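Local atomic coordinates of nodulation protein S (Bradyrhizobium sp., PDB entry 3OFK), a protein that probably methylates a nitrogen of Nod factor precursors during nodulation signal synthesis, using S-adenosyl-L-methionine as methyl donor. Residues 75-80 with 113-118; 104-109 with 137-142; 160-165 with 191-196. All blocks are in the same frame, centred on the assembly; numbering follows the deposited sequence.

Interaction 1: residues 75-80 with 113-118. With SAH (S-adenosyl-L-homocysteine), chain E.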
# COMPACT_ATOMS: atom_id res chain seq x y z
N ARG A 75 -3.76 12.42 -12.68
CA ARG A 75 -4.60 12.53 -11.47
C ARG A 75 -4.21 11.43 -10.50
O ARG A 75 -3.90 10.30 -10.91
CB ARG A 75 -6.09 12.42 -11.84
CG ARG A 75 -6.63 13.59 -12.62
CD ARG A 75 -8.17 13.51 -12.84
NE ARG A 75 -8.93 13.70 -11.60
CZ ARG A 75 -9.60 12.75 -10.92
NH1 ARG A 75 -9.67 11.50 -11.35
NH2 ARG A 75 -10.22 13.08 -9.80
N LEU A 76 -4.24 11.76 -9.21
CA LEU A 76 -3.96 10.81 -8.12
C LEU A 76 -5.07 10.92 -7.07
O LEU A 76 -5.43 12.05 -6.66
CB LEU A 76 -2.60 11.10 -7.44
CG LEU A 76 -2.09 10.22 -6.28
CD1 LEU A 76 -2.01 8.70 -6.65
CD2 LEU A 76 -0.79 10.71 -5.73
N THR A 77 -5.61 9.77 -6.67
CA THR A 77 -6.50 9.66 -5.52
C THR A 77 -5.78 8.86 -4.43
O THR A 77 -5.10 7.87 -4.70
CB THR A 77 -7.82 8.99 -5.98
OG1 THR A 77 -8.36 9.81 -7.02
CG2 THR A 77 -8.86 8.77 -4.82
N VAL A 78 -5.97 9.28 -3.18
CA VAL A 78 -5.29 8.64 -2.04
C VAL A 78 -6.35 8.35 -0.93
O VAL A 78 -7.15 9.23 -0.56
CB VAL A 78 -4.25 9.57 -1.47
CG1 VAL A 78 -3.54 8.93 -0.23
CG2 VAL A 78 -3.23 9.97 -2.51
N ILE A 79 -6.42 7.12 -0.46
CA ILE A 79 -7.35 6.79 0.60
C ILE A 79 -6.53 6.31 1.78
O ILE A 79 -5.41 5.82 1.63
CB ILE A 79 -8.48 5.82 0.20
CG1 ILE A 79 -7.99 4.39 -0.07
CG2 ILE A 79 -9.22 6.35 -1.07
CD1 ILE A 79 -9.03 3.32 0.21
N ASP A 80 -7.09 6.53 2.95
CA ASP A 80 -6.52 6.07 4.17
C ASP A 80 -7.61 6.05 5.24
O ASP A 80 -8.44 6.95 5.34
CB ASP A 80 -5.38 6.97 4.61
CG ASP A 80 -4.45 6.25 5.57
OD1 ASP A 80 -4.87 5.93 6.73
OD2 ASP A 80 -3.35 5.91 5.11
N GLU A 113 -15.03 5.57 -10.23
CA GLU A 113 -13.66 5.71 -10.77
C GLU A 113 -13.01 4.38 -11.16
O GLU A 113 -13.09 3.39 -10.41
CB GLU A 113 -12.71 6.35 -9.73
CG GLU A 113 -12.79 7.86 -9.52
CD GLU A 113 -11.84 8.64 -10.40
OE1 GLU A 113 -12.22 8.99 -11.54
OE2 GLU A 113 -10.72 8.91 -9.96
N LEU A 114 -12.36 4.37 -12.32
CA LEU A 114 -11.43 3.30 -12.67
C LEU A 114 -10.03 3.89 -12.76
O LEU A 114 -9.86 4.98 -13.33
CB LEU A 114 -11.83 2.60 -13.98
CG LEU A 114 -13.24 1.97 -13.96
CD1 LEU A 114 -13.62 1.39 -15.35
CD2 LEU A 114 -13.36 0.92 -12.85
N PHE A 115 -9.06 3.18 -12.20
CA PHE A 115 -7.65 3.60 -12.08
C PHE A 115 -6.71 2.72 -12.91
O PHE A 115 -6.78 1.49 -12.86
CB PHE A 115 -7.20 3.59 -10.62
CG PHE A 115 -8.11 4.37 -9.72
CD1 PHE A 115 -7.98 5.75 -9.62
CD2 PHE A 115 -9.12 3.73 -8.99
CE1 PHE A 115 -8.83 6.48 -8.83
CE2 PHE A 115 -9.97 4.47 -8.18
CZ PHE A 115 -9.82 5.85 -8.10
N ASP A 116 -5.82 3.34 -13.67
CA ASP A 116 -4.80 2.57 -14.42
C ASP A 116 -3.58 2.19 -13.55
O ASP A 116 -2.71 1.41 -14.00
CB ASP A 116 -4.39 3.29 -15.71
CG ASP A 116 -3.83 4.67 -15.48
OD1 ASP A 116 -4.25 5.33 -14.53
OD2 ASP A 116 -2.97 5.12 -16.26
N LEU A 117 -3.49 2.72 -12.34
CA LEU A 117 -2.54 2.23 -11.35
C LEU A 117 -3.20 2.24 -9.98
O LEU A 117 -3.76 3.26 -9.58
CB LEU A 117 -1.29 3.10 -11.26
CG LEU A 117 -0.22 2.64 -10.26
CD1 LEU A 117 0.39 1.27 -10.62
CD2 LEU A 117 0.87 3.73 -10.25
N ILE A 118 -3.11 1.11 -9.28
CA ILE A 118 -3.41 1.06 -7.87
C ILE A 118 -2.19 0.57 -7.12
O ILE A 118 -1.60 -0.45 -7.46
CB ILE A 118 -4.56 0.10 -7.60
CG1 ILE A 118 -5.80 0.58 -8.35
CG2 ILE A 118 -4.81 -0.00 -6.10
CD1 ILE A 118 -6.99 -0.39 -8.24
N SAH E . 1.61 2.45 1.40
CA SAH E . 2.58 3.23 2.16
CB SAH E . 2.13 3.34 3.61
CG SAH E . 2.09 2.09 4.47
SD SAH E . 1.75 2.38 6.25
C SAH E . 4.02 2.69 2.09
O SAH E . 4.25 1.56 1.66
OXT SAH E . 4.96 3.38 2.46
C5' SAH E . 0.02 1.80 6.20
C4' SAH E . -1.07 2.82 5.93
O4' SAH E . -2.29 2.12 5.68
C3' SAH E . -1.33 3.78 7.09
O3' SAH E . -1.49 5.11 6.58
C2' SAH E . -2.65 3.24 7.68
O2' SAH E . -3.41 4.25 8.30
C1' SAH E . -3.32 2.72 6.44
N9 SAH E . -4.41 1.73 6.60
C8 SAH E . -4.47 0.68 7.48
N7 SAH E . -5.62 0.01 7.26
C5 SAH E . -6.29 0.60 6.25
C6 SAH E . -7.49 0.24 5.63
N6 SAH E . -8.20 -0.81 6.14
N1 SAH E . -7.95 1.02 4.61
C2 SAH E . -7.19 2.11 4.17
N3 SAH E . -5.99 2.43 4.78
C4 SAH E . -5.53 1.67 5.80
O HOH W 1 -10.89 10.33 -7.45
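R75 and T77 on one strand, E113 and F115 around the start of another, show how a contact can run from a solvent-facing ion pair to a buried, tightly packed seat within a few residues. The packed part belongs to T77 and F115: T77 OG1 lies at the edge of the F115 ring, 3.8 Å from F115 CE1, with T77 CB just behind, the two side chains standing at about a right angle. T77 also leans on L56 of the intervening strand 52-58, and F115 on M143.

Toward the surface the contact loosens and becomes polar. R75 NH1 reaches E113 OE2 at 3.1 Å in a salt bridge, the oxygen lying almost in the guanidinium plane; the two planes are 73° apart, and the one hydrogen bond of the bridge runs from NH1 to the syn side of OE2. A bend in the E113 chain (chi2 -92°) turns the carboxylate toward R75. T77 OG1 is too far from the carboxylate for a direct bond, and a water spans the interval, donating to T77 OG1 at 2.6 Å and to E113 OE2 at 2.9 Å.

At the far end of strand 73-80, D80 takes both ribose hydroxyls of S-adenosyl-L-homocysteine, O2' on OD1 at 2.7 Å and O3' on OD2 at 2.5 Å. The backbone amides of M82 and C60 also bond to OD1 and OD2 and steady the carboxylate. An acidic residue closing the second strand and gripping the ribose is the signature of the Rossmann-like fold of class I SAM-dependent methyltransferases.

Interaction 2: residues 104-109 with 137-142; sequences TDILQF and IDNMVK. With SAH (S-adenosyl-L-homocysteine), chain E.
Between I106 and F109 the chain makes a tight bend, its first two residues near helical angles, that turns the carbonyl oxygens of both toward segment 137-142 of helix 130-142, where the side-chain amide of N139 donates to them. Its nitrogen spends both hydrogens on this loop: N139 ND2 lies 2.9 Å from I106 O and 2.8 Å from F109 O, the second bond being the straighter (158° against 133°). Each oxygen lies close to the plane of the amide, which fixes the rotation of the group, and the extended first torsion, with CG anti to the backbone N (chi1 -166°), carries the amide out to the bend. The bend held in this way is the adenine-binding loop after the third strand of the methyltransferase fold. D105 OD1 accepts from N6 of S-adenosyl-L-homocysteine at 3.0 Å, and the backbone N of I106 donates to N1, so a side chain and the main chain together read the adenine edge. L107 N, which arrives from above the carboxylate plane, gives its hydrogen to the same D105 OD1 in an Asx turn. Beside the amide, I106 CD1 comes within 4.4 Å of M140 CG, and both side chains rest on I58.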
# COMPACT_ATOMS: atom_id res chain seq x y z
N THR A 104 -11.16 6.88 4.38
CA THR A 104 -12.06 5.73 4.34
C THR A 104 -11.23 4.47 4.37
O THR A 104 -10.10 4.43 3.90
CB THR A 104 -12.93 5.68 3.04
OG1 THR A 104 -13.43 6.98 2.75
CG2 THR A 104 -14.12 4.75 3.20
N ASP A 105 -11.85 3.44 4.90
CA ASP A 105 -11.33 2.12 4.89
C ASP A 105 -11.48 1.59 3.46
O ASP A 105 -12.47 1.88 2.76
CB ASP A 105 -12.16 1.29 5.88
CG ASP A 105 -11.55 -0.05 6.18
OD1 ASP A 105 -11.02 -0.71 5.25
OD2 ASP A 105 -11.61 -0.43 7.35
N ILE A 106 -10.50 0.82 2.99
CA ILE A 106 -10.61 0.24 1.64
C ILE A 106 -11.87 -0.66 1.53
O ILE A 106 -12.48 -0.76 0.45
CB ILE A 106 -9.31 -0.50 1.23
CG1 ILE A 106 -9.43 -1.10 -0.19
CG2 ILE A 106 -8.90 -1.54 2.26
CD1 ILE A 106 -9.80 -0.10 -1.26
N LEU A 107 -12.27 -1.27 2.65
CA LEU A 107 -13.51 -2.06 2.74
C LEU A 107 -14.76 -1.27 2.46
O LEU A 107 -15.77 -1.84 2.05
CB LEU A 107 -13.67 -2.68 4.14
CG LEU A 107 -12.82 -3.91 4.45
CD1 LEU A 107 -13.16 -4.37 5.85
CD2 LEU A 107 -13.06 -5.03 3.44
N GLN A 108 -14.72 0.04 2.71
CA GLN A 108 -15.90 0.87 2.55
C GLN A 108 -15.84 1.80 1.36
O GLN A 108 -16.82 2.45 1.05
CB GLN A 108 -16.14 1.67 3.82
CG GLN A 108 -16.98 0.92 4.85
CD GLN A 108 -17.95 1.85 5.54
OE1 GLN A 108 -17.55 2.63 6.41
NE2 GLN A 108 -19.23 1.81 5.12
N PHE A 109 -14.69 1.85 0.69
CA PHE A 109 -14.48 2.77 -0.41
C PHE A 109 -15.24 2.26 -1.62
O PHE A 109 -15.02 1.13 -2.08
CB PHE A 109 -12.99 2.89 -0.74
CG PHE A 109 -12.66 3.95 -1.77
CD1 PHE A 109 -13.10 5.25 -1.61
CD2 PHE A 109 -11.88 3.65 -2.86
CE1 PHE A 109 -12.77 6.24 -2.55
CE2 PHE A 109 -11.55 4.63 -3.79
CZ PHE A 109 -12.00 5.92 -3.64
N ILE A 137 -9.69 -6.99 -1.83
CA ILE A 137 -9.09 -7.34 -3.09
C ILE A 137 -10.12 -7.27 -4.21
O ILE A 137 -9.81 -6.72 -5.25
CB ILE A 137 -8.41 -8.70 -3.04
CG1 ILE A 137 -7.20 -8.60 -2.17
CG2 ILE A 137 -7.96 -9.17 -4.42
CD1 ILE A 137 -6.67 -9.88 -1.77
N ASP A 138 -11.35 -7.76 -3.99
CA ASP A 138 -12.36 -7.73 -5.06
C ASP A 138 -12.62 -6.28 -5.45
O ASP A 138 -12.86 -5.95 -6.62
CB ASP A 138 -13.69 -8.41 -4.65
CG ASP A 138 -13.55 -9.91 -4.40
OD1 ASP A 138 -12.53 -10.50 -4.79
OD2 ASP A 138 -14.47 -10.52 -3.79
N ASN A 139 -12.63 -5.42 -4.44
CA ASN A 139 -12.91 -4.00 -4.62
C ASN A 139 -11.82 -3.36 -5.48
O ASN A 139 -12.11 -2.58 -6.38
CB ASN A 139 -13.00 -3.31 -3.24
CG ASN A 139 -13.62 -1.89 -3.31
OD1 ASN A 139 -14.30 -1.51 -4.27
ND2 ASN A 139 -13.38 -1.11 -2.25
N MET A 140 -10.56 -3.67 -5.15
CA MET A 140 -9.41 -3.20 -5.90
C MET A 140 -9.47 -3.71 -7.37
O MET A 140 -9.27 -2.91 -8.32
CB MET A 140 -8.11 -3.64 -5.23
CG MET A 140 -7.86 -2.98 -3.93
SD MET A 140 -6.16 -3.25 -3.40
CE MET A 140 -6.05 -5.03 -3.13
N VAL A 141 -9.79 -4.99 -7.55
CA VAL A 141 -9.88 -5.56 -8.91
C VAL A 141 -10.94 -4.80 -9.69
O VAL A 141 -10.69 -4.36 -10.81
CB VAL A 141 -10.19 -7.07 -8.90
CG1 VAL A 141 -10.50 -7.60 -10.35
CG2 VAL A 141 -9.05 -7.82 -8.27
N LYS A 142 -12.11 -4.62 -9.06
CA LYS A 142 -13.22 -3.91 -9.68
C LYS A 142 -12.84 -2.49 -10.12
O LYS A 142 -13.27 -2.06 -11.19
CB LYS A 142 -14.43 -3.86 -8.75
CG LYS A 142 -15.58 -2.96 -9.23
CD LYS A 142 -16.72 -2.92 -8.19
CE LYS A 142 -17.17 -1.48 -7.91
NZ LYS A 142 -16.11 -0.72 -7.18
N SAH E . 1.61 2.45 1.40
CA SAH E . 2.58 3.23 2.16
CB SAH E . 2.13 3.34 3.61
CG SAH E . 2.09 2.09 4.47
SD SAH E . 1.75 2.38 6.25
C SAH E . 4.02 2.69 2.09
O SAH E . 4.25 1.56 1.66
OXT SAH E . 4.96 3.38 2.46
C5' SAH E . 0.02 1.80 6.20
C4' SAH E . -1.07 2.82 5.93
O4' SAH E . -2.29 2.12 5.68
C3' SAH E . -1.33 3.78 7.09
O3' SAH E . -1.49 5.11 6.58
C2' SAH E . -2.65 3.24 7.68
O2' SAH E . -3.41 4.25 8.30
C1' SAH E . -3.32 2.72 6.44
N9 SAH E . -4.41 1.73 6.60
C8 SAH E . -4.47 0.68 7.48
N7 SAH E . -5.62 0.01 7.26
C5 SAH E . -6.29 0.60 6.25
C6 SAH E . -7.49 0.24 5.63
N6 SAH E . -8.20 -0.81 6.14
N1 SAH E . -7.95 1.02 4.61
C2 SAH E . -7.19 2.11 4.17
N3 SAH E . -5.99 2.43 4.78
C4 SAH E . -5.53 1.67 5.80

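Interaction 3: residues 160-165 with 191-196; sequences CRRWGH and QSADED
The carboxylate of D194 faces two neighbouring residues at a helix end, and lies quite differently against each. Toward R162 it is nearly coplanar with the guanidinium, the planes 14° apart, and D194 OD2 sits at the edge of that group in a salt bridge with R162 NH2; the modelled 2.4 Å separation is doubtfully short. Toward W163 it stands almost upright, 81° from the indole plane, and its other oxygen, OD1, meets the ring edge where NE1 donates a straight but weak bond of 3.5 Å. The indole's six-membered ring continues along the aspartate, with W163 CZ2 3.7 Å from D194 O. R162 is the last residue of helix 157-162 and W163 follows it, the helix end being closed by a Schellman motif with G164 at positive phi (88°), while D194 stands inside a type I turn, S192 to E195, linking strands 181-189 and 196-203. A bend in the R162 chain at chi3 brings the guanidinium round to the turn, where NH2 passes 3.9 Å from A193 CB. Were D194 an alanine, the R162 charge would probably lose this carboxylate and the W163 N-H this weak acceptor. N-terminal F5 touches both R162 and D194.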
# COMPACT_ATOMS: atom_id res chain seq x y z
N CYS A 160 4.32 -11.25 9.01
CA CYS A 160 2.99 -10.71 9.32
C CYS A 160 2.36 -11.45 10.50
O CYS A 160 1.73 -10.83 11.35
CB CYS A 160 2.08 -10.77 8.11
SG CYS A 160 2.42 -9.46 6.99
N ARG A 161 2.56 -12.75 10.56
CA ARG A 161 2.01 -13.56 11.64
C ARG A 161 2.73 -13.28 12.97
O ARG A 161 2.09 -13.27 14.02
CB ARG A 161 2.07 -15.05 11.31
CG ARG A 161 0.99 -15.53 10.33
CD ARG A 161 0.88 -17.07 10.35
NE ARG A 161 2.20 -17.72 10.32
CZ ARG A 161 2.89 -18.03 9.21
NH1 ARG A 161 2.41 -17.77 8.00
NH2 ARG A 161 4.09 -18.61 9.32
N ARG A 162 4.03 -13.03 12.90
CA ARG A 162 4.81 -12.61 14.06
C ARG A 162 4.32 -11.25 14.54
O ARG A 162 4.36 -10.96 15.74
CB ARG A 162 6.31 -12.57 13.73
CG ARG A 162 7.21 -12.97 14.89
CD ARG A 162 8.69 -13.08 14.49
NE ARG A 162 9.17 -12.00 13.62
CZ ARG A 162 9.38 -12.09 12.30
NH1 ARG A 162 9.16 -13.23 11.65
NH2 ARG A 162 9.82 -11.04 11.63
N TRP A 163 3.83 -10.41 13.62
CA TRP A 163 3.28 -9.11 14.00
C TRP A 163 1.84 -9.18 14.54
O TRP A 163 1.25 -8.14 14.81
CB TRP A 163 3.33 -8.13 12.82
CG TRP A 163 4.71 -7.66 12.45
CD1 TRP A 163 5.86 -7.75 13.20
CD2 TRP A 163 5.08 -6.99 11.24
NE1 TRP A 163 6.92 -7.19 12.51
CE2 TRP A 163 6.45 -6.71 11.31
CE3 TRP A 163 4.36 -6.62 10.09
CZ2 TRP A 163 7.14 -6.08 10.27
CZ3 TRP A 163 5.04 -5.99 9.06
CH2 TRP A 163 6.42 -5.73 9.16
N GLY A 164 1.28 -10.37 14.67
CA GLY A 164 -0.09 -10.55 15.14
C GLY A 164 -1.15 -10.52 14.05
O GLY A 164 -2.34 -10.62 14.34
N HIS A 165 -0.74 -10.39 12.79
CA HIS A 165 -1.70 -10.31 11.69
C HIS A 165 -1.96 -11.69 11.10
O HIS A 165 -1.36 -12.69 11.52
CB HIS A 165 -1.26 -9.29 10.64
CG HIS A 165 -0.95 -7.94 11.21
ND1 HIS A 165 -1.86 -7.21 11.95
CD2 HIS A 165 0.19 -7.20 11.16
CE1 HIS A 165 -1.30 -6.08 12.34
NE2 HIS A 165 -0.06 -6.04 11.87
N GLN A 191 17.74 -5.53 7.30
CA GLN A 191 18.72 -5.90 8.32
C GLN A 191 18.25 -7.08 9.16
O GLN A 191 19.05 -7.70 9.85
CB GLN A 191 19.01 -4.71 9.23
CG GLN A 191 20.26 -3.93 8.90
CD GLN A 191 21.38 -4.14 9.91
OE1 GLN A 191 22.56 -4.24 9.55
NE2 GLN A 191 21.02 -4.19 11.19
N SER A 192 16.97 -7.39 9.11
CA SER A 192 16.41 -8.41 9.98
C SER A 192 15.31 -9.21 9.29
O SER A 192 14.91 -8.93 8.15
CB SER A 192 15.84 -7.74 11.23
OG SER A 192 14.66 -7.00 10.89
N ALA A 193 14.82 -10.21 10.02
CA ALA A 193 13.71 -11.03 9.55
C ALA A 193 12.46 -10.16 9.30
O ALA A 193 11.72 -10.42 8.34
CB ALA A 193 13.41 -12.14 10.57
N ASP A 194 12.25 -9.13 10.13
CA ASP A 194 11.14 -8.14 9.95
C ASP A 194 11.21 -7.33 8.64
O ASP A 194 10.21 -6.72 8.23
CB ASP A 194 11.15 -7.10 11.09
CG ASP A 194 10.53 -7.61 12.40
OD1 ASP A 194 10.30 -6.75 13.29
OD2 ASP A 194 10.29 -8.84 12.55
N GLU A 195 12.39 -7.26 8.04
CA GLU A 195 12.61 -6.48 6.82
C GLU A 195 12.78 -7.44 5.66
O GLU A 195 13.90 -7.72 5.21
CB GLU A 195 13.81 -5.52 6.98
CG GLU A 195 13.44 -4.31 7.85
CD GLU A 195 14.60 -3.43 8.27
OE1 GLU A 195 15.78 -3.65 7.87
OE2 GLU A 195 14.32 -2.48 9.03
N ASP A 196 11.64 -7.97 5.21
CA ASP A 196 11.64 -8.95 4.14
C ASP A 196 10.33 -8.95 3.42
O ASP A 196 9.36 -9.56 3.87
CB ASP A 196 11.94 -10.35 4.66
CG ASP A 196 12.02 -11.39 3.55
OD1 ASP A 196 12.05 -11.04 2.34
OD2 ASP A 196 12.06 -12.58 3.90

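Overall arrangement
Interactions 1 and 2 are neighbours, their centres 11 Å apart, and their segments alternate along the chain, so strand 73-80, loop 104-109, strand 115-121 and helix 130-142 are interlocked. They meet directly: I79 packs on I106 and F109, and I118 on M140. Both touch S-adenosyl-L-homocysteine, interaction 1 at the ribose and interaction 2 at the adenine, so they build adjoining parts of one pocket. Interaction 3 comes later in the chain and lies 28 Å from interaction 1 and 25 Å from interaction 2, centre to centre. It ties helix 157-162 to the connection between 181-189 and 196-203, the mutually antiparallel pair at one edge of the seven-stranded sheet, of which 196-203 alone runs against the others.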